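Uncharacterized protein (Cricetid herpesvirus 2, PDB 4ZKQ) binds chemokines and probably acts as a viral decoy receptor that keeps them from their host receptors. Local coordinates at residues A88-W94 with R134-F140; T77-C81 with F380-E384; G314-L318 with D397-W401; Y57-L63 with R186-M192; E145-V149 with V260-L264. All blocks are in the same frame, centred on the assembly; numbering follows the deposited sequence.

Contact 1 (A88-W94 with R134-F140); sequences AVLVGKW and RLFFAKF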
# COMPACT_ATOMS: atom_id res chain seq x y z
N ALA A 88 2.93 -1.61 -9.46
CA ALA A 88 1.98 -2.61 -9.00
C ALA A 88 1.73 -3.65 -10.07
O ALA A 88 1.67 -3.33 -11.25
CB ALA A 88 0.67 -1.95 -8.60
N VAL A 89 1.61 -4.90 -9.65
CA VAL A 89 1.09 -5.95 -10.51
C VAL A 89 -0.17 -6.53 -9.88
O VAL A 89 -0.15 -7.04 -8.75
CB VAL A 89 2.11 -7.07 -10.76
CG1 VAL A 89 1.52 -8.13 -11.68
CG2 VAL A 89 3.39 -6.51 -11.38
N LEU A 90 -1.26 -6.43 -10.63
CA LEU A 90 -2.53 -7.08 -10.32
C LEU A 90 -2.55 -8.48 -10.92
O LEU A 90 -2.28 -8.64 -12.11
CB LEU A 90 -3.69 -6.24 -10.86
CG LEU A 90 -5.08 -6.88 -10.93
CD1 LEU A 90 -5.67 -7.04 -9.54
CD2 LEU A 90 -6.02 -6.07 -11.82
N VAL A 91 -2.84 -9.48 -10.11
CA VAL A 91 -2.97 -10.85 -10.60
C VAL A 91 -4.26 -11.46 -10.06
O VAL A 91 -4.41 -11.60 -8.84
CB VAL A 91 -1.79 -11.73 -10.18
CG1 VAL A 91 -1.92 -13.13 -10.78
CG2 VAL A 91 -0.49 -11.08 -10.57
N GLY A 92 -5.17 -11.82 -10.95
CA GLY A 92 -6.47 -12.33 -10.56
C GLY A 92 -6.70 -13.73 -11.05
O GLY A 92 -6.18 -14.13 -12.09
N LYS A 93 -7.48 -14.48 -10.29
CA LYS A 93 -7.85 -15.84 -10.67
C LYS A 93 -9.21 -15.82 -11.36
O LYS A 93 -10.18 -15.31 -10.82
CB LYS A 93 -7.88 -16.76 -9.46
CG LYS A 93 -8.40 -18.14 -9.81
CD LYS A 93 -7.76 -19.22 -8.96
CE LYS A 93 -8.33 -20.58 -9.30
NZ LYS A 93 -9.79 -20.65 -9.02
N TRP A 94 -9.25 -16.39 -12.56
CA TRP A 94 -10.45 -16.42 -13.39
C TRP A 94 -11.01 -17.83 -13.46
O TRP A 94 -10.32 -18.75 -13.90
CB TRP A 94 -10.13 -15.91 -14.80
CG TRP A 94 -11.33 -15.84 -15.71
CD1 TRP A 94 -11.72 -16.79 -16.61
CD2 TRP A 94 -12.28 -14.78 -15.80
NE1 TRP A 94 -12.86 -16.37 -17.26
CE2 TRP A 94 -13.22 -15.14 -16.78
CE3 TRP A 94 -12.43 -13.55 -15.14
CZ2 TRP A 94 -14.30 -14.33 -17.12
CZ3 TRP A 94 -13.49 -12.74 -15.49
CH2 TRP A 94 -14.42 -13.13 -16.47
N ARG A 134 -6.27 -20.50 -14.39
CA ARG A 134 -6.37 -19.41 -15.34
C ARG A 134 -6.23 -18.09 -14.58
O ARG A 134 -7.04 -17.78 -13.70
CB ARG A 134 -7.70 -19.47 -16.08
CG ARG A 134 -7.78 -18.61 -17.32
CD ARG A 134 -6.91 -19.15 -18.44
NE ARG A 134 -7.13 -18.41 -19.68
CZ ARG A 134 -6.25 -18.29 -20.66
NH1 ARG A 134 -5.06 -18.86 -20.58
NH2 ARG A 134 -6.58 -17.60 -21.74
N LEU A 135 -5.19 -17.32 -14.91
CA LEU A 135 -4.94 -16.04 -14.26
C LEU A 135 -4.96 -14.89 -15.26
O LEU A 135 -4.62 -15.08 -16.43
CB LEU A 135 -3.58 -16.05 -13.56
CG LEU A 135 -3.33 -17.15 -12.53
CD1 LEU A 135 -1.91 -17.05 -12.00
CD2 LEU A 135 -4.32 -17.06 -11.39
N PHE A 136 -5.33 -13.70 -14.79
CA PHE A 136 -5.16 -12.49 -15.58
C PHE A 136 -4.26 -11.51 -14.82
O PHE A 136 -4.21 -11.55 -13.59
CB PHE A 136 -6.51 -11.84 -15.92
CG PHE A 136 -7.31 -11.39 -14.72
CD1 PHE A 136 -7.15 -10.13 -14.18
CD2 PHE A 136 -8.28 -12.23 -14.17
CE1 PHE A 136 -7.90 -9.71 -13.09
CE2 PHE A 136 -9.03 -11.83 -13.07
CZ PHE A 136 -8.84 -10.57 -12.54
N PHE A 137 -3.54 -10.66 -15.54
CA PHE A 137 -2.69 -9.68 -14.88
C PHE A 137 -2.51 -8.38 -15.64
O PHE A 137 -2.77 -8.30 -16.85
CB PHE A 137 -1.31 -10.29 -14.58
CG PHE A 137 -0.49 -10.58 -15.81
CD1 PHE A 137 -0.58 -11.79 -16.46
CD2 PHE A 137 0.40 -9.63 -16.29
CE1 PHE A 137 0.18 -12.06 -17.58
CE2 PHE A 137 1.18 -9.89 -17.42
CZ PHE A 137 1.06 -11.11 -18.06
N ALA A 138 -2.09 -7.35 -14.91
CA ALA A 138 -1.80 -6.04 -15.48
C ALA A 138 -0.80 -5.34 -14.59
O ALA A 138 -0.82 -5.51 -13.37
CB ALA A 138 -3.05 -5.21 -15.64
N LYS A 139 0.05 -4.53 -15.21
CA LYS A 139 1.07 -3.79 -14.49
C LYS A 139 0.76 -2.30 -14.50
O LYS A 139 0.35 -1.76 -15.53
CB LYS A 139 2.45 -4.06 -15.11
CG LYS A 139 3.59 -3.38 -14.41
CD LYS A 139 4.92 -3.91 -14.94
CE LYS A 139 6.08 -3.06 -14.47
NZ LYS A 139 7.32 -3.39 -15.22
N PHE A 140 0.94 -1.66 -13.35
CA PHE A 140 0.62 -0.24 -13.19
C PHE A 140 1.81 0.50 -12.61
O PHE A 140 2.66 -0.10 -11.96
CB PHE A 140 -0.59 -0.03 -12.28
CG PHE A 140 -1.80 -0.82 -12.69
CD1 PHE A 140 -2.41 -0.58 -13.90
CD2 PHE A 140 -2.33 -1.80 -11.85
CE1 PHE A 140 -3.52 -1.30 -14.29
CE2 PHE A 140 -3.44 -2.52 -12.24
CZ PHE A 140 -4.04 -2.27 -13.46
O HOH W 1 -8.43 -20.64 -13.09
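Seven backbone hydrogen bonds join 88-94 to 134-140. Three antiparallel hydrogen-bonded pairs contribute two each: Ala-88 with Phe-140, Leu-90 with Ala-138, and Gly-92 with Phe-136, where Gly-92 N reaches Phe-136 O at 2.8 Å and Phe-136 N reaches Gly-92 O at 2.9 Å. The seventh runs from Trp-94 N to Arg-134 O (2.8 Å). In the same pair water 1 replaces the return bond, donating to Trp-94 O at 2.8 Å and accepting from Arg-134 N at 2.5 Å. On one face, the Phe-136 ring folds back over Gly-92, whose CA lies 3.7 Å from the ring centroid in a CH-pi contact; a CB on Gly-92 would collide with the ring. Leu-90 CD2 and Trp-94 CB meet the edge of this ring, while Leu-90 CB packs at 4.0 Å from Phe-140 CE2. The other face carries Val-91, with CG1 4.1 Å from Leu-135 CD1, and also Lys-93 and Lys-139. Strands 161-169 and 117-125 flank the pair, and Leu-150 and Ala-148 of strand 147-152 cover Phe-136 and Phe-140. A regular ladder whose Ala-88, Leu-90, Phe-136 and Phe-140 face is apolar implies an interior sheet position, with backbone polarity spent within the sheet.

Contact 2 (T77-C81 with F380-E384); sequences TDITC and FLKME
Lys-382 lays its largely extended side chain across the gap to Thr-80, and these two residues bury most of the modest 197 Å² interface. Segment 380-384 is a regular beta-strand; 77-81 is an irregular loop, with Thr-80 at phi/psi -125/-66°. No backbone pairing joins them: the nearest CA atoms, of Thr-80 and Lys-382, are 7.3 Å apart. The lysine therefore spans the distance, with chi1, chi2 and chi4 t and a single p kink at chi3. Its NZ donates to Thr-80 OG1 at 2.8 Å, with Thr-80 in the m rotamer, and to Ile-79 O at 3.0 Å. Within the strand, a long salt bridge links Lys-382 NZ to Glu-384 OE2 (3.9 Å). Phe-380, chi1 t, points toward the loop and brings CD2 to 3.6 Å from Thr-80 O. A buried lysine that donates to a main-chain carbonyl and a hydroxyl here joins the 77-81 loop to strand 378-384 through a side chain alone. Asp-78 and Glu-384 both form salt bridges with Lys-54, and Cys-81 closes a tight disulfide with Cys-84. The loop follows strand 68-74 and precedes strand 85-94, while 378-384 runs antiparallel between strands 308-315 and 388-395.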
# COMPACT_ATOMS: atom_id res chain seq x y z
N THR A 77 -3.22 -0.56 0.80
CA THR A 77 -4.24 -0.19 1.78
C THR A 77 -3.69 0.74 2.86
O THR A 77 -4.42 1.55 3.42
CB THR A 77 -4.89 -1.41 2.47
OG1 THR A 77 -3.88 -2.30 2.97
CG2 THR A 77 -5.84 -2.12 1.50
N ASP A 78 -2.39 0.65 3.13
CA ASP A 78 -1.84 1.41 4.24
C ASP A 78 -1.12 2.68 3.79
O ASP A 78 -0.68 2.80 2.65
CB ASP A 78 -0.90 0.54 5.06
CG ASP A 78 -1.55 -0.76 5.48
OD1 ASP A 78 -2.60 -0.71 6.15
OD2 ASP A 78 -1.00 -1.83 5.15
N ILE A 79 -1.02 3.62 4.72
CA ILE A 79 -0.27 4.83 4.48
C ILE A 79 1.16 4.58 4.91
O ILE A 79 1.42 4.23 6.07
CB ILE A 79 -0.87 6.03 5.26
CG1 ILE A 79 -2.29 6.33 4.78
CG2 ILE A 79 0.02 7.27 5.14
CD1 ILE A 79 -2.94 7.50 5.49
N THR A 80 2.09 4.70 3.96
CA THR A 80 3.50 4.80 4.34
C THR A 80 4.06 6.07 3.72
O THR A 80 4.43 6.99 4.42
CB THR A 80 4.33 3.58 3.90
OG1 THR A 80 3.84 2.40 4.55
CG2 THR A 80 5.79 3.78 4.30
N CYS A 81 4.11 6.09 2.39
CA CYS A 81 4.58 7.25 1.64
C CYS A 81 3.59 7.60 0.52
O CYS A 81 3.72 7.10 -0.59
CB CYS A 81 5.96 6.98 1.03
SG CYS A 81 6.63 8.42 0.16
N PHE A 380 10.14 9.80 7.84
CA PHE A 380 9.10 8.98 8.43
C PHE A 380 9.59 7.54 8.58
O PHE A 380 10.06 6.94 7.61
CB PHE A 380 7.83 9.00 7.59
CG PHE A 380 6.69 8.23 8.19
CD1 PHE A 380 6.16 8.60 9.40
CD2 PHE A 380 6.16 7.13 7.54
CE1 PHE A 380 5.12 7.90 9.97
CE2 PHE A 380 5.11 6.43 8.09
CZ PHE A 380 4.59 6.81 9.31
N LEU A 381 9.49 7.01 9.79
CA LEU A 381 9.81 5.62 10.07
C LEU A 381 8.57 4.90 10.54
O LEU A 381 7.94 5.34 11.50
CB LEU A 381 10.91 5.52 11.13
CG LEU A 381 11.20 4.12 11.68
CD1 LEU A 381 11.79 3.23 10.59
CD2 LEU A 381 12.12 4.20 12.89
N LYS A 382 8.22 3.81 9.87
CA LYS A 382 7.15 2.96 10.35
C LYS A 382 7.70 1.57 10.62
O LYS A 382 8.49 1.04 9.84
CB LYS A 382 6.00 2.89 9.34
CG LYS A 382 4.84 2.01 9.83
CD LYS A 382 3.59 2.16 8.98
CE LYS A 382 3.79 1.65 7.58
NZ LYS A 382 2.51 1.59 6.83
N MET A 383 7.29 1.01 11.75
CA MET A 383 7.66 -0.34 12.14
C MET A 383 6.37 -1.05 12.53
O MET A 383 5.57 -0.52 13.29
CB MET A 383 8.66 -0.32 13.29
CG MET A 383 9.97 0.39 12.95
SD MET A 383 11.20 0.34 14.27
CE MET A 383 11.58 -1.41 14.32
N GLU A 384 6.16 -2.24 11.97
CA GLU A 384 4.89 -2.94 12.15
C GLU A 384 5.05 -4.45 12.22
O GLU A 384 5.88 -5.04 11.53
CB GLU A 384 3.93 -2.59 11.01
CG GLU A 384 4.48 -2.90 9.63
CD GLU A 384 3.63 -2.34 8.51
OE1 GLU A 384 2.39 -2.41 8.60
OE2 GLU A 384 4.21 -1.83 7.52

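Contact 3 (G314-L318 with D397-W401); sequences GTSGL and DRVLW
A strand end meets the last modelled residues here, at the margin of a beta-sheet: 314-315 finishes strand 308-315, the chain turns away over residues 316 to 318, and 397-401 is the irregular segment after strand 388-395. Leu-400, Ser-316 and Val-399 carry most of the 208 Å² buried. The closest CA atoms, those of Ser-316 and Leu-400, lie 5.0 Å apart. The backbone is extended at Gly-314 (-155/168°) and Thr-315 (-150/139°), bends at Ser-316 (-75/-2°), then takes positive phi at Gly-317 (73/-156°) and Leu-318 (60/-70°). Segment 397-401 is extended at Val-399 (-85/128°) and Leu-400 (-67/145°). Leu-400, chi1 t and chi2 p, points toward the strand end, its CD2 3.7 Å from Gly-314 C and 3.8 Å from Thr-315 N; a CB on Gly-314 would clash with this methyl. Val-365 and Glu-324 also touch Leu-400, which thus lies between strands 324-330 and 360-366 of different sheets. Val-399, chi1 p, puts CG2 4.2 Å from Leu-318 CD1, and its backbone bonds to Glu-368. Ser-316, chi1 m, directs its hydroxyl at the backbone of 397-401: OG lies 2.7 Å from Leu-400 N, 2.9 Å from Leu-400 O and 3.3 Å from Val-399 CG2.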
# COMPACT_ATOMS: atom_id res chain seq x y z
N GLY A 314 12.42 9.66 3.39
CA GLY A 314 12.62 11.06 3.71
C GLY A 314 12.74 11.92 2.48
O GLY A 314 12.87 11.43 1.36
N THR A 315 12.67 13.23 2.71
CA THR A 315 12.84 14.23 1.67
C THR A 315 13.43 15.47 2.33
O THR A 315 13.03 15.83 3.43
CB THR A 315 11.51 14.57 0.95
OG1 THR A 315 11.75 15.56 -0.05
CG2 THR A 315 10.48 15.10 1.94
N SER A 316 14.37 16.11 1.66
CA SER A 316 15.02 17.30 2.20
C SER A 316 14.12 18.53 2.14
O SER A 316 14.51 19.60 2.61
CB SER A 316 16.32 17.60 1.46
OG SER A 316 17.36 16.72 1.86
N GLY A 317 12.93 18.37 1.58
CA GLY A 317 12.15 19.52 1.19
C GLY A 317 12.85 20.10 -0.02
O GLY A 317 13.57 19.37 -0.70
N LEU A 318 12.66 21.38 -0.29
CA LEU A 318 13.31 22.01 -1.44
C LEU A 318 12.90 21.33 -2.74
O LEU A 318 12.18 21.91 -3.56
CB LEU A 318 14.84 21.95 -1.29
CG LEU A 318 15.46 22.56 -0.03
CD1 LEU A 318 16.88 22.05 0.16
CD2 LEU A 318 15.44 24.08 -0.10
N ASP A 397 16.52 19.85 10.70
CA ASP A 397 17.02 21.17 10.33
C ASP A 397 18.35 21.01 9.60
O ASP A 397 19.10 21.97 9.43
CB ASP A 397 17.16 22.08 11.55
CG ASP A 397 17.93 21.43 12.68
OD1 ASP A 397 18.57 20.38 12.46
OD2 ASP A 397 17.90 21.97 13.81
N ARG A 398 18.62 19.78 9.17
CA ARG A 398 19.74 19.48 8.28
C ARG A 398 19.17 19.06 6.94
O ARG A 398 18.02 18.61 6.86
CB ARG A 398 20.61 18.36 8.85
CG ARG A 398 21.18 18.64 10.22
CD ARG A 398 22.28 19.69 10.17
NE ARG A 398 23.00 19.77 11.44
CZ ARG A 398 22.64 20.54 12.47
NH1 ARG A 398 21.56 21.30 12.40
NH2 ARG A 398 23.37 20.54 13.58
N VAL A 399 19.95 19.20 5.88
CA VAL A 399 19.51 18.74 4.57
C VAL A 399 19.86 17.26 4.46
O VAL A 399 20.98 16.84 4.74
CB VAL A 399 20.15 19.56 3.41
CG1 VAL A 399 21.64 19.26 3.25
CG2 VAL A 399 19.41 19.31 2.11
N LEU A 400 18.86 16.46 4.10
CA LEU A 400 19.04 15.02 3.98
C LEU A 400 19.98 14.71 2.83
O LEU A 400 19.98 15.41 1.82
CB LEU A 400 17.68 14.34 3.76
CG LEU A 400 17.63 12.83 3.89
CD1 LEU A 400 17.76 12.44 5.34
CD2 LEU A 400 16.34 12.29 3.30
N TRP A 401 20.79 13.66 2.98
CA TRP A 401 21.66 13.24 1.90
C TRP A 401 20.84 12.85 0.67
O TRP A 401 21.21 13.16 -0.46
CB TRP A 401 22.54 12.05 2.32
CG TRP A 401 23.33 11.51 1.17
CD1 TRP A 401 24.56 11.94 0.76
CD2 TRP A 401 22.95 10.46 0.28
NE1 TRP A 401 24.97 11.21 -0.34
CE2 TRP A 401 24.00 10.30 -0.65
CE3 TRP A 401 21.82 9.65 0.17
CZ2 TRP A 401 23.95 9.35 -1.67
CZ3 TRP A 401 21.77 8.70 -0.84
CH2 TRP A 401 22.83 8.56 -1.75

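Contact 4 (Y57-L63 with R186-M192); sequences YGPLKFL and REEGLEM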
# COMPACT_ATOMS: atom_id res chain seq x y z
N TYR A 57 -5.13 -9.01 4.03
CA TYR A 57 -6.24 -9.83 3.56
C TYR A 57 -7.54 -9.02 3.59
O TYR A 57 -7.78 -8.25 4.52
CB TYR A 57 -6.40 -11.08 4.43
CG TYR A 57 -5.14 -11.88 4.60
CD1 TYR A 57 -4.76 -12.83 3.65
CD2 TYR A 57 -4.33 -11.72 5.72
CE1 TYR A 57 -3.60 -13.57 3.81
CE2 TYR A 57 -3.18 -12.45 5.88
CZ TYR A 57 -2.82 -13.38 4.93
OH TYR A 57 -1.67 -14.13 5.09
N GLY A 58 -8.37 -9.19 2.57
CA GLY A 58 -9.65 -8.50 2.53
C GLY A 58 -10.65 -9.14 1.59
O GLY A 58 -10.35 -10.13 0.93
N PRO A 59 -11.87 -8.58 1.54
CA PRO A 59 -12.95 -9.08 0.69
C PRO A 59 -12.95 -8.45 -0.69
O PRO A 59 -12.83 -7.23 -0.80
CB PRO A 59 -14.20 -8.67 1.47
CG PRO A 59 -13.81 -7.35 2.06
CD PRO A 59 -12.31 -7.44 2.36
N LEU A 60 -13.11 -9.27 -1.73
CA LEU A 60 -13.31 -8.77 -3.08
C LEU A 60 -14.79 -8.48 -3.29
O LEU A 60 -15.60 -9.40 -3.29
CB LEU A 60 -12.81 -9.78 -4.11
CG LEU A 60 -12.96 -9.38 -5.59
CD1 LEU A 60 -12.26 -8.05 -5.88
CD2 LEU A 60 -12.40 -10.48 -6.45
N LYS A 61 -15.13 -7.21 -3.45
CA LYS A 61 -16.52 -6.79 -3.62
C LYS A 61 -16.74 -6.01 -4.91
O LYS A 61 -15.89 -5.22 -5.33
CB LYS A 61 -16.95 -5.91 -2.46
CG LYS A 61 -16.98 -6.63 -1.12
CD LYS A 61 -17.46 -5.71 -0.02
CE LYS A 61 -17.66 -6.48 1.27
NZ LYS A 61 -18.18 -5.61 2.36
N PHE A 62 -17.91 -6.22 -5.52
CA PHE A 62 -18.31 -5.51 -6.73
C PHE A 62 -19.60 -4.73 -6.50
O PHE A 62 -20.48 -5.17 -5.76
CB PHE A 62 -18.52 -6.48 -7.88
CG PHE A 62 -17.25 -7.10 -8.40
CD1 PHE A 62 -16.71 -8.22 -7.80
CD2 PHE A 62 -16.61 -6.57 -9.51
CE1 PHE A 62 -15.55 -8.79 -8.28
CE2 PHE A 62 -15.45 -7.13 -9.99
CZ PHE A 62 -14.92 -8.25 -9.38
N LEU A 63 -19.69 -3.56 -7.13
CA LEU A 63 -20.93 -2.78 -7.20
C LEU A 63 -21.35 -2.62 -8.65
O LEU A 63 -20.50 -2.51 -9.54
CB LEU A 63 -20.75 -1.40 -6.58
CG LEU A 63 -21.11 -1.16 -5.11
CD1 LEU A 63 -20.97 0.32 -4.82
CD2 LEU A 63 -22.51 -1.63 -4.77
N ARG A 186 -13.42 -11.40 6.12
CA ARG A 186 -13.19 -10.02 6.56
C ARG A 186 -14.11 -9.03 5.84
O ARG A 186 -13.65 -8.03 5.29
CB ARG A 186 -11.73 -9.65 6.35
CG ARG A 186 -10.78 -10.62 7.03
CD ARG A 186 -9.35 -10.41 6.59
NE ARG A 186 -8.42 -11.35 7.21
CZ ARG A 186 -8.29 -12.63 6.85
NH1 ARG A 186 -9.04 -13.12 5.88
NH2 ARG A 186 -7.41 -13.41 7.46
N GLU A 187 -15.41 -9.30 5.88
CA GLU A 187 -16.37 -8.58 5.05
C GLU A 187 -16.59 -7.12 5.46
O GLU A 187 -17.10 -6.33 4.67
CB GLU A 187 -17.71 -9.33 5.06
CG GLU A 187 -18.37 -9.40 6.41
CD GLU A 187 -19.51 -10.41 6.46
OE1 GLU A 187 -19.69 -11.18 5.49
OE2 GLU A 187 -20.24 -10.43 7.47
N GLU A 188 -16.20 -6.75 6.68
CA GLU A 188 -16.29 -5.36 7.13
C GLU A 188 -15.01 -4.56 6.85
O GLU A 188 -14.95 -3.35 7.09
CB GLU A 188 -16.65 -5.32 8.62
CG GLU A 188 -18.08 -5.81 8.90
CD GLU A 188 -18.43 -5.96 10.37
OE1 GLU A 188 -17.73 -5.38 11.24
OE2 GLU A 188 -19.42 -6.66 10.67
N GLY A 189 -13.99 -5.23 6.30
CA GLY A 189 -12.69 -4.60 6.07
C GLY A 189 -12.68 -3.63 4.91
O GLY A 189 -11.95 -2.64 4.94
N LEU A 190 -13.47 -3.92 3.88
CA LEU A 190 -13.70 -3.01 2.77
C LEU A 190 -15.20 -2.87 2.56
O LEU A 190 -15.89 -3.87 2.33
CB LEU A 190 -13.04 -3.50 1.48
CG LEU A 190 -13.13 -2.59 0.24
CD1 LEU A 190 -11.93 -2.84 -0.66
CD2 LEU A 190 -14.41 -2.82 -0.55
N GLU A 191 -15.69 -1.65 2.65
CA GLU A 191 -17.08 -1.34 2.34
C GLU A 191 -17.09 -0.31 1.22
O GLU A 191 -16.32 0.65 1.26
CB GLU A 191 -17.81 -0.80 3.58
CG GLU A 191 -17.82 -1.73 4.80
CD GLU A 191 -18.80 -2.89 4.68
OE1 GLU A 191 -19.33 -3.14 3.58
OE2 GLU A 191 -19.05 -3.55 5.72
N MET A 192 -17.94 -0.52 0.21
CA MET A 192 -18.07 0.45 -0.87
C MET A 192 -19.53 0.83 -1.07
O MET A 192 -20.42 -0.01 -0.99
CB MET A 192 -17.48 -0.12 -2.17
CG MET A 192 -18.17 -1.36 -2.68
SD MET A 192 -17.25 -2.23 -3.97
CE MET A 192 -16.88 -0.89 -5.10
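Lys-61 shows how one extended side chain can serve several acceptors. With chi1 m and chi2 to chi4 all t, it carries its ammonium across to 186-192, where NZ donates to Glu-187 O at 2.6 Å and Leu-190 O at 2.9 Å and makes a salt bridge with Glu-191 OE1 at 3.0 Å. The CA-to-CB bond of Glu-191 points away, but its m, m conformation curls the carboxylate back to the lysine. Arg-186, chi1 m and then t through chi3, runs beside the Tyr-57 backbone: CD lies 3.4 Å from Tyr-57 O, and CZ is 3.4 Å from Tyr-57 CB, which sits over one face of the guanidinium. Its charge pairs with Asp-184, while Tyr-57 OH bonds to Asp-25. Between these polar ends, Pro-59 CG packs at 4.0 Å from Leu-190 CB, and Pro-59 CD touches Arg-186 O at 3.3 Å. Met-192, chi1 p, chi2 t and chi3 m, places SD 3.6 Å from Lys-61 O and CG 3.8 Å from Leu-63 CG. Gly-189 N bonds to Arg-186 O at 3.0 Å, closing a type I beta turn. The whole is a side-chain-mediated junction between beta-sheets, where a turn leading into strand 190-195 packs on strand 54-59 and the chain running from it to strand 63-65.

Contact 5 (E145-V149 with V260-L264); sequences ESLAV and VYVHL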
# COMPACT_ATOMS: atom_id res chain seq x y z
N GLU A 145 -1.47 5.93 -3.35
CA GLU A 145 -2.90 6.24 -3.26
C GLU A 145 -3.67 5.79 -4.49
O GLU A 145 -4.90 5.91 -4.54
CB GLU A 145 -3.08 7.74 -3.05
CG GLU A 145 -2.09 8.34 -2.06
CD GLU A 145 -2.53 9.69 -1.53
OE1 GLU A 145 -2.02 10.71 -2.02
OE2 GLU A 145 -3.39 9.71 -0.63
N SER A 146 -2.97 5.26 -5.49
CA SER A 146 -3.61 4.90 -6.74
C SER A 146 -4.51 3.69 -6.59
O SER A 146 -4.49 3.01 -5.57
CB SER A 146 -2.55 4.62 -7.82
OG SER A 146 -1.72 5.75 -7.98
N LEU A 147 -5.30 3.44 -7.63
CA LEU A 147 -6.33 2.42 -7.59
C LEU A 147 -6.25 1.50 -8.80
O LEU A 147 -5.78 1.90 -9.87
CB LEU A 147 -7.71 3.06 -7.54
CG LEU A 147 -7.90 4.17 -6.51
CD1 LEU A 147 -9.25 4.82 -6.74
CD2 LEU A 147 -7.79 3.61 -5.10
N ALA A 148 -6.71 0.28 -8.61
CA ALA A 148 -6.96 -0.64 -9.70
C ALA A 148 -8.45 -0.85 -9.74
O ALA A 148 -9.09 -1.02 -8.70
CB ALA A 148 -6.24 -1.95 -9.50
N VAL A 149 -9.01 -0.81 -10.95
CA VAL A 149 -10.45 -0.95 -11.13
C VAL A 149 -10.69 -2.13 -12.04
O VAL A 149 -10.08 -2.23 -13.10
CB VAL A 149 -11.08 0.33 -11.70
CG1 VAL A 149 -12.59 0.19 -11.80
CG2 VAL A 149 -10.73 1.52 -10.83
N VAL A 260 -11.99 5.85 -16.74
CA VAL A 260 -10.89 6.34 -15.92
C VAL A 260 -11.40 6.61 -14.52
O VAL A 260 -12.61 6.50 -14.26
CB VAL A 260 -10.29 7.64 -16.47
CG1 VAL A 260 -9.72 7.40 -17.84
CG2 VAL A 260 -11.36 8.72 -16.52
N TYR A 261 -10.50 6.97 -13.62
CA TYR A 261 -10.90 7.46 -12.31
C TYR A 261 -10.19 8.77 -12.00
O TYR A 261 -9.14 9.07 -12.57
CB TYR A 261 -10.64 6.42 -11.20
CG TYR A 261 -9.18 6.21 -10.82
CD1 TYR A 261 -8.51 7.13 -10.04
CD2 TYR A 261 -8.50 5.07 -11.23
CE1 TYR A 261 -7.19 6.93 -9.68
CE2 TYR A 261 -7.18 4.87 -10.87
CZ TYR A 261 -6.53 5.80 -10.10
OH TYR A 261 -5.22 5.61 -9.74
N VAL A 262 -10.79 9.53 -11.09
CA VAL A 262 -10.17 10.71 -10.51
C VAL A 262 -10.35 10.65 -9.00
O VAL A 262 -11.41 10.23 -8.53
CB VAL A 262 -10.78 12.01 -11.08
CG1 VAL A 262 -10.27 13.23 -10.33
CG2 VAL A 262 -10.48 12.15 -12.56
N HIS A 263 -9.32 11.04 -8.26
CA HIS A 263 -9.43 11.18 -6.81
C HIS A 263 -10.23 12.43 -6.44
O HIS A 263 -9.99 13.49 -7.01
CB HIS A 263 -8.05 11.27 -6.15
CG HIS A 263 -7.20 10.04 -6.34
ND1 HIS A 263 -7.54 8.82 -5.80
CD2 HIS A 263 -6.03 9.85 -6.99
CE1 HIS A 263 -6.62 7.93 -6.11
NE2 HIS A 263 -5.69 8.53 -6.84
N LEU A 264 -11.16 12.30 -5.50
CA LEU A 264 -11.90 13.44 -4.98
C LEU A 264 -11.45 13.80 -3.57
O LEU A 264 -10.96 12.94 -2.83
CB LEU A 264 -13.40 13.15 -5.00
CG LEU A 264 -13.99 12.79 -6.37
CD1 LEU A 264 -15.44 12.36 -6.21
CD2 LEU A 264 -13.87 13.96 -7.34
O HOH W 2 -3.68 7.67 -9.11
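This is face-to-face packing between two beta-sheets, made by side chains across the gap and without strand pairing. Strand 147-152 belongs to an antiparallel sheet with 68-74 and 108-111, whereas 260-263 pairs with 233-244. The short segments 147-149 and 260-263 run roughly antiparallel at 148°, and their axes come no closer than 8.8 Å. Tyr-261 reaches across that space. Leu-147 CB stands over its ring, 4.1 Å from the centroid in a CH-pi contact, and Val-149 CG2 lies 4.2 Å from Tyr-261 CD2. Phe-110 borders the same tyrosine, while Leu-238 and Thr-240 touch Leu-147. At the exposed end of the contact, His-263 turns its ring to the loop, with CE1 3.1 Å from Glu-145 O and 4.0 Å from Leu-147 CG. The phenol also works at its polar end: Tyr-261 OH accepts a hydrogen bond from Leu-147 N at 3.0 Å. Ser-146 OG bonds to Thr-143 O and also meets water 2, which lies 2.6 Å from Tyr-261 OH, 3.0 Å from Ser-146 OG and 3.2 Å from His-263 NE2.

Taken together, the five contacts comprise one backbone ladder and four joints made mainly by side chains. Contact 1 is the ladder, and it is buried; contact 2, also buried and nearest the chain's centre, depends instead on a charged side chain. Contacts 3, 4 and 5 are partly buried and mix apolar packing with polar contacts. Lysine ammonium groups provide the main polar links in contacts 2 and 4, whereas contact 5 relies on a tyrosine and a water. Contacts 1 and 5 touch through Phe-140 CE2 and Ala-148 CB, 4.0 Å apart, on successive strands. Contacts 2 and 3 lie on neighbouring strands 378-384 and 308-315 of one sheet, while contacts 1 and 3 lie on opposite sides of the centre.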